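Local structure of subtilisin-like protein (Prochloron didemni, 4H6V) at residues R21-D26 with L87-F92; S187-T192 with Q268-L273. The protein serves in patellamide maturation as the protease PatA, of which this chain is the subtilisin-like domain, probably a serine-type endopeptidase. All coordinates share one frame; numbering follows the deposited sequence.

Contact 1 (R21-D26 with L87-F92)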
loop_
_atom_site.group_PDB
_atom_site.type_symbol
_atom_site.label_atom_id
_atom_site.label_comp_id
_atom_site.label_asym_id
_atom_site.label_seq_id
_atom_site.Cartn_x
_atom_site.Cartn_y
_atom_site.Cartn_z
ATOM N N ARG A 21 -2.689 -13.159 2.085
ATOM C CA ARG A 21 -1.799 -12.958 0.958
ATOM C C ARG A 21 -1.735 -11.493 0.543
ATOM O O ARG A 21 -2.761 -10.882 0.242
ATOM C CB ARG A 21 -2.215 -13.831 -0.231
ATOM C CG ARG A 21 -2.339 -15.306 0.102
ATOM C CD ARG A 21 -2.422 -16.152 -1.166
ATOM N NE ARG A 21 -2.783 -17.528 -0.825
ATOM C CZ ARG A 21 -3.068 -18.486 -1.705
ATOM N NH1 ARG A 21 -3.040 -18.250 -3.017
ATOM N NH2 ARG A 21 -3.386 -19.693 -1.260
ATOM N N VAL A 22 -0.524 -10.944 0.559
ATOM C CA VAL A 22 -0.275 -9.556 0.203
ATOM C C VAL A 22 0.613 -9.498 -1.044
ATOM O O VAL A 22 1.741 -10.000 -1.056
ATOM C CB VAL A 22 0.391 -8.785 1.379
ATOM C CG1 VAL A 22 0.630 -7.306 1.004
ATOM C CG2 VAL A 22 -0.448 -8.910 2.633
ATOM N N ALA A 23 0.094 -8.889 -2.106
ATOM C CA ALA A 23 0.817 -8.816 -3.361
ATOM C C ALA A 23 1.546 -7.483 -3.473
ATOM O O ALA A 23 0.980 -6.435 -3.147
ATOM C CB ALA A 23 -0.153 -8.988 -4.540
ATOM N N ILE A 24 2.804 -7.536 -3.902
ATOM C CA ILE A 24 3.569 -6.322 -4.191
ATOM C C ILE A 24 3.662 -6.196 -5.701
ATOM O O ILE A 24 4.284 -7.030 -6.363
ATOM C CB ILE A 24 5.031 -6.371 -3.626
ATOM C CG1 ILE A 24 5.073 -6.746 -2.137
ATOM C CG2 ILE A 24 5.765 -5.046 -3.919
ATOM C CD1 ILE A 24 4.446 -5.720 -1.197
ATOM N N LEU A 25 3.041 -5.155 -6.244
ATOM C CA LEU A 25 3.098 -4.904 -7.679
ATOM C C LEU A 25 4.066 -3.751 -7.912
ATOM O O LEU A 25 3.802 -2.609 -7.509
ATOM C CB LEU A 25 1.699 -4.585 -8.221
ATOM C CG LEU A 25 0.804 -5.772 -8.609
ATOM C CD1 LEU A 25 0.549 -6.737 -7.460
ATOM C CD2 LEU A 25 -0.515 -5.209 -9.147
ATOM N N ASP A 26 5.202 -4.059 -8.531
ATOM C CA ASP A 26 6.290 -3.094 -8.625
ATOM C C ASP A 26 7.343 -3.519 -9.632
ATOM O O ASP A 26 7.187 -4.531 -10.326
ATOM C CB ASP A 26 6.946 -2.910 -7.243
ATOM C CG ASP A 26 7.325 -1.459 -6.963
ATOM O OD1 ASP A 26 7.795 -0.780 -7.902
ATOM O OD2 ASP A 26 7.166 -0.999 -5.813
ATOM N N LEU A 87 3.213 -12.132 -2.391
ATOM C CA LEU A 87 3.199 -12.432 -3.817
ATOM C C LEU A 87 3.902 -11.289 -4.529
ATOM O O LEU A 87 3.407 -10.163 -4.537
ATOM C CB LEU A 87 1.756 -12.552 -4.323
ATOM C CG LEU A 87 0.873 -13.618 -3.673
ATOM C CD1 LEU A 87 -0.601 -13.419 -4.049
ATOM C CD2 LEU A 87 1.357 -15.018 -4.052
ATOM N N ILE A 88 5.068 -11.574 -5.092
ATOM C CA ILE A 88 5.832 -10.559 -5.792
ATOM C C ILE A 88 5.391 -10.618 -7.246
ATOM O O ILE A 88 5.612 -11.625 -7.922
ATOM C CB ILE A 88 7.364 -10.779 -5.640
ATOM C CG1 ILE A 88 7.770 -10.820 -4.153
ATOM C CG2 ILE A 88 8.165 -9.727 -6.433
ATOM C CD1 ILE A 88 7.271 -9.660 -3.297
ATOM N N VAL A 89 4.741 -9.549 -7.701
ATOM C CA VAL A 89 4.182 -9.497 -9.055
ATOM C C VAL A 89 4.898 -8.417 -9.876
ATOM O O VAL A 89 4.753 -7.223 -9.593
ATOM C CB VAL A 89 2.657 -9.224 -9.034
ATOM C CG1 VAL A 89 2.080 -9.238 -10.461
ATOM C CG2 VAL A 89 1.930 -10.231 -8.130
ATOM N N PRO A 90 5.674 -8.832 -10.893
ATOM C CA PRO A 90 6.347 -7.841 -11.733
ATOM C C PRO A 90 5.335 -7.152 -12.641
ATOM O O PRO A 90 4.465 -7.816 -13.218
ATOM C CB PRO A 90 7.339 -8.673 -12.561
ATOM C CG PRO A 90 6.868 -10.115 -12.457
ATOM C CD PRO A 90 5.734 -10.193 -11.460
ATOM N N ILE A 91 5.425 -5.830 -12.731
ATOM C CA ILE A 91 4.550 -5.061 -13.617
ATOM C C ILE A 91 5.282 -4.703 -14.922
ATOM O O ILE A 91 4.773 -3.943 -15.752
ATOM C CB ILE A 91 3.992 -3.798 -12.899
ATOM C CG1 ILE A 91 3.199 -4.204 -11.657
ATOM C CG2 ILE A 91 3.067 -3.012 -13.804
ATOM C CD1 ILE A 91 2.083 -5.191 -11.941
ATOM N N PHE A 92 6.466 -5.284 -15.098
ATOM C CA PHE A 92 7.339 -4.984 -16.231
ATOM C C PHE A 92 7.745 -6.242 -16.984
ATOM O O PHE A 92 7.647 -7.349 -16.459
ATOM C CB PHE A 92 8.610 -4.282 -15.740
ATOM C CG PHE A 92 9.452 -5.127 -14.821
ATOM C CD1 PHE A 92 9.139 -5.232 -13.468
ATOM C CD2 PHE A 92 10.552 -5.824 -15.311
ATOM C CE1 PHE A 92 9.915 -6.018 -12.620
ATOM C CE2 PHE A 92 11.333 -6.612 -14.469
ATOM C CZ PHE A 92 11.011 -6.706 -13.120
#

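Contact 2 (S187-T192 with Q268-L273)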
loop_
_atom_site.group_PDB
_atom_site.type_symbol
_atom_site.label_atom_id
_atom_site.label_comp_id
_atom_site.label_asym_id
_atom_site.label_seq_id
_atom_site.Cartn_x
_atom_site.Cartn_y
_atom_site.Cartn_z
ATOM N N SER A 187 2.883 15.490 -0.136
ATOM C CA SER A 187 1.845 14.461 -0.278
ATOM C C SER A 187 0.583 15.061 -0.911
ATOM O O SER A 187 0.074 16.073 -0.429
ATOM C CB SER A 187 1.551 13.815 1.086
ATOM O OG SER A 187 0.785 12.628 0.946
ATOM N N ASN A 188 0.118 14.460 -2.005
ATOM C CA ASN A 188 -1.066 14.958 -2.739
ATOM C C ASN A 188 -2.351 14.926 -1.933
ATOM O O ASN A 188 -2.607 13.982 -1.175
ATOM C CB ASN A 188 -1.280 14.181 -4.043
ATOM C CG ASN A 188 -0.240 14.495 -5.102
ATOM O OD1 ASN A 188 0.429 15.540 -5.071
ATOM N ND2 ASN A 188 -0.083 13.575 -6.047
ATOM N N TRP A 189 -3.188 15.945 -2.133
ATOM C CA TRP A 189 -4.398 16.098 -1.331
ATOM C C TRP A 189 -5.673 16.349 -2.148
ATOM O O TRP A 189 -6.587 17.026 -1.672
ATOM C CB TRP A 189 -4.197 17.177 -0.253
ATOM C CG TRP A 189 -3.441 18.417 -0.716
ATOM C CD1 TRP A 189 -2.087 18.543 -0.890
ATOM C CD2 TRP A 189 -4.003 19.693 -1.029
ATOM N NE1 TRP A 189 -1.775 19.817 -1.298
ATOM C CE2 TRP A 189 -2.933 20.545 -1.392
ATOM C CE3 TRP A 189 -5.308 20.203 -1.035
ATOM C CZ2 TRP A 189 -3.128 21.880 -1.762
ATOM C CZ3 TRP A 189 -5.503 21.534 -1.409
ATOM C CH2 TRP A 189 -4.416 22.354 -1.765
ATOM N N GLY A 190 -5.737 15.773 -3.352
ATOM C CA GLY A 190 -6.937 15.848 -4.208
ATOM C C GLY A 190 -8.226 15.422 -3.517
ATOM O O GLY A 190 -8.214 14.598 -2.598
ATOM N N SER A 191 -9.355 15.979 -3.959
ATOM C CA SER A 191 -10.616 15.831 -3.220
ATOM C C SER A 191 -11.092 14.389 -2.961
ATOM O O SER A 191 -11.627 14.102 -1.900
ATOM C CB SER A 191 -11.728 16.645 -3.896
ATOM O OG SER A 191 -11.989 16.142 -5.188
ATOM N N THR A 192 -10.899 13.493 -3.924
ATOM C CA THR A 192 -11.285 12.081 -3.762
ATOM C C THR A 192 -10.598 11.423 -2.553
ATOM O O THR A 192 -11.173 10.544 -1.900
ATOM C CB THR A 192 -11.000 11.284 -5.052
ATOM O OG1 THR A 192 -11.624 11.946 -6.161
ATOM C CG2 THR A 192 -11.538 9.857 -4.967
ATOM N N GLN A 268 -3.253 22.290 6.645
ATOM C CA GLN A 268 -4.610 22.424 6.118
ATOM C C GLN A 268 -5.511 21.291 6.605
ATOM O O GLN A 268 -5.029 20.218 6.990
ATOM C CB GLN A 268 -4.600 22.447 4.586
ATOM C CG GLN A 268 -4.214 23.785 3.970
ATOM C CD GLN A 268 -4.368 23.798 2.458
ATOM O OE1 GLN A 268 -3.414 24.078 1.727
ATOM N NE2 GLN A 268 -5.572 23.483 1.980
ATOM N N ALA A 269 -6.818 21.540 6.583
ATOM C CA ALA A 269 -7.810 20.519 6.900
ATOM C C ALA A 269 -7.850 19.454 5.802
ATOM O O ALA A 269 -7.984 18.262 6.088
ATOM C CB ALA A 269 -9.184 21.155 7.081
ATOM N N ARG A 270 -7.717 19.898 4.552
ATOM C CA ARG A 270 -7.780 19.020 3.384
ATOM C C ARG A 270 -6.560 18.108 3.254
ATOM O O ARG A 270 -6.656 17.008 2.695
ATOM C CB ARG A 270 -7.947 19.851 2.112
ATOM C CG ARG A 270 -9.384 20.297 1.846
ATOM C CD ARG A 270 -10.208 19.189 1.194
ATOM N NE ARG A 270 -9.561 18.658 -0.007
ATOM C CZ ARG A 270 -9.652 19.196 -1.222
ATOM N NH1 ARG A 270 -10.374 20.289 -1.426
ATOM N NH2 ARG A 270 -9.013 18.634 -2.238
ATOM N N ARG A 271 -5.424 18.578 3.769
ATOM C CA ARG A 271 -4.181 17.814 3.746
ATOM C C ARG A 271 -4.217 16.624 4.702
ATOM O O ARG A 271 -3.358 15.746 4.633
ATOM C CB ARG A 271 -2.981 18.712 4.063
ATOM C CG ARG A 271 -2.511 19.563 2.893
ATOM C CD ARG A 271 -1.384 20.504 3.313
ATOM N NE ARG A 271 -1.076 21.480 2.265
ATOM C CZ ARG A 271 -0.196 21.283 1.285
ATOM N NH1 ARG A 271 0.483 20.143 1.206
ATOM N NH2 ARG A 271 0.009 22.231 0.381
ATOM N N CYS A 272 -5.213 16.594 5.586
ATOM C CA CYS A 272 -5.390 15.469 6.493
ATOM C C CYS A 272 -6.068 14.267 5.825
ATOM O O CYS A 272 -6.026 13.161 6.359
ATOM C CB CYS A 272 -6.169 15.891 7.738
ATOM S SG CYS A 272 -5.867 14.836 9.160
ATOM N N LEU A 273 -6.674 14.488 4.656
ATOM C CA LEU A 273 -7.417 13.447 3.929
ATOM C C LEU A 273 -8.575 12.923 4.802
ATOM O O LEU A 273 -9.211 13.703 5.515
ATOM C CB LEU A 273 -6.480 12.316 3.453
ATOM C CG LEU A 273 -5.121 12.654 2.811
ATOM C CD1 LEU A 273 -4.436 11.376 2.361
ATOM C CD2 LEU A 273 -5.203 13.643 1.633
HETATM O O HOH W 1 0.235 17.362 1.891
HETATM O O HOH W 2 -8.325 15.947 0.741
#

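Contact 1 (R21-D26 with L87-F92)
The phenyl ring of F92 meets the backbone carbonyl of D26 with its edge: D26 O lies in the ring plane, 3.8 Å from F92 CD1. The first torsion of F92 (chi1 63°) sets CG between the backbone N and the carbonyl carbon, and the ring comes back to the carbonyl at the end of strand 21-26, with P28 and I99 also against it. The same oxygen accepts a hydrogen bond from I91 N at 3.3 Å, so the turn leaving 87-90 stays tied to D26. Upstream, the backbones pair as parallel neighbours. L87 N donates to V22 O (2.9 Å), and I24 N to L87 O (2.8 Å). V89 N then bonds I24 O at 2.9 Å, and the bond from D26 N to V89 O is weak. These are two inner strands of the seven-stranded parallel sheet of the subtilase fold. Strand 85-90 continues through helix 101-113 to strand 118-121 beyond 21-26, a beta-alpha-beta crossover whose helix packs on A23 and L25. On that face L25 runs alongside V89, its CD1 3.6 Å from V89 CB, while I91 slants across with CD1 3.6 Å from L25 CG. The other face carries I24 and I88, side by side and pointing the same way; I88 CD1 rests 3.8 Å from I24 CG1, and helix 62-70 covers I24 through I69 and F70. At the strand's C-terminal end, the CB of D26, predicted to be the charge-relay aspartate, points away from 87-92, and its OD2 is hydrogen-bonded to S59 OG.

Contact 2 (S187-T192 with Q268-L273)
Here two loops pack in a partly buried contact at the periphery of the domain, the turn entering helix 191-196 closing on a short 3-10 segment, 270-272, and the indole of W189 fills the join. R271 lays its extended chain over one indole face, CG 4.0 Å from the centroid of the five-membered ring in a CH-pi contact. Its guanidinium, hydrogen-bonded through NH1 to D185 O, is turned 43° from the indole plane, with W189 NE1 over one of its faces, 3.4 Å from R271 CZ. R270 instead bends at chi2 and chi3, bringing NH2 to W189 O (3.0 Å, in the carbonyl plane), and D160 supplies a salt bridge to the same nitrogen. One water joins W189 O, R270 O and R270 NE; another links S187 O to R271 NH1. At the root of the side chain, L273 CD2 lies 4.1 Å from W189 CB. Replacing W189 by an alanine would probably leave R271 CG without its CH-pi surface and the guanidinium without its flat neighbour, though still held by D185 O and the water. C272, which closes the 3-10 turn, is disulfide-bonded to C261, so this is a cystine-closed surface loop laid against the helix 191-196 entry of a subtilisin-like domain.

Overall arrangement
From the N terminus, contact 1 opens with strand 21-26 and closes at 87-92, and the 60 residues between include edge strand 40-43 and helix 62-70, with H61, a predicted charge-relay residue, just before that helix. Contact 2 opens later, at 187-192, and closes at 268-273; its loop holds strand 197-201, the other outermost strand, and helix 220-240, whose first turn carries S221, predicted for the charge relay. The loops follow in series, neither nesting nor crossing. The centres of contacts 1 and 2 are 27 Å apart, on opposite sides of the chain's centre, and the nearest atoms of contacts 1 and 2 about 16 Å. Contact 1 joins strands within the buried sheet, whereas contact 2 fastens peripheral loops.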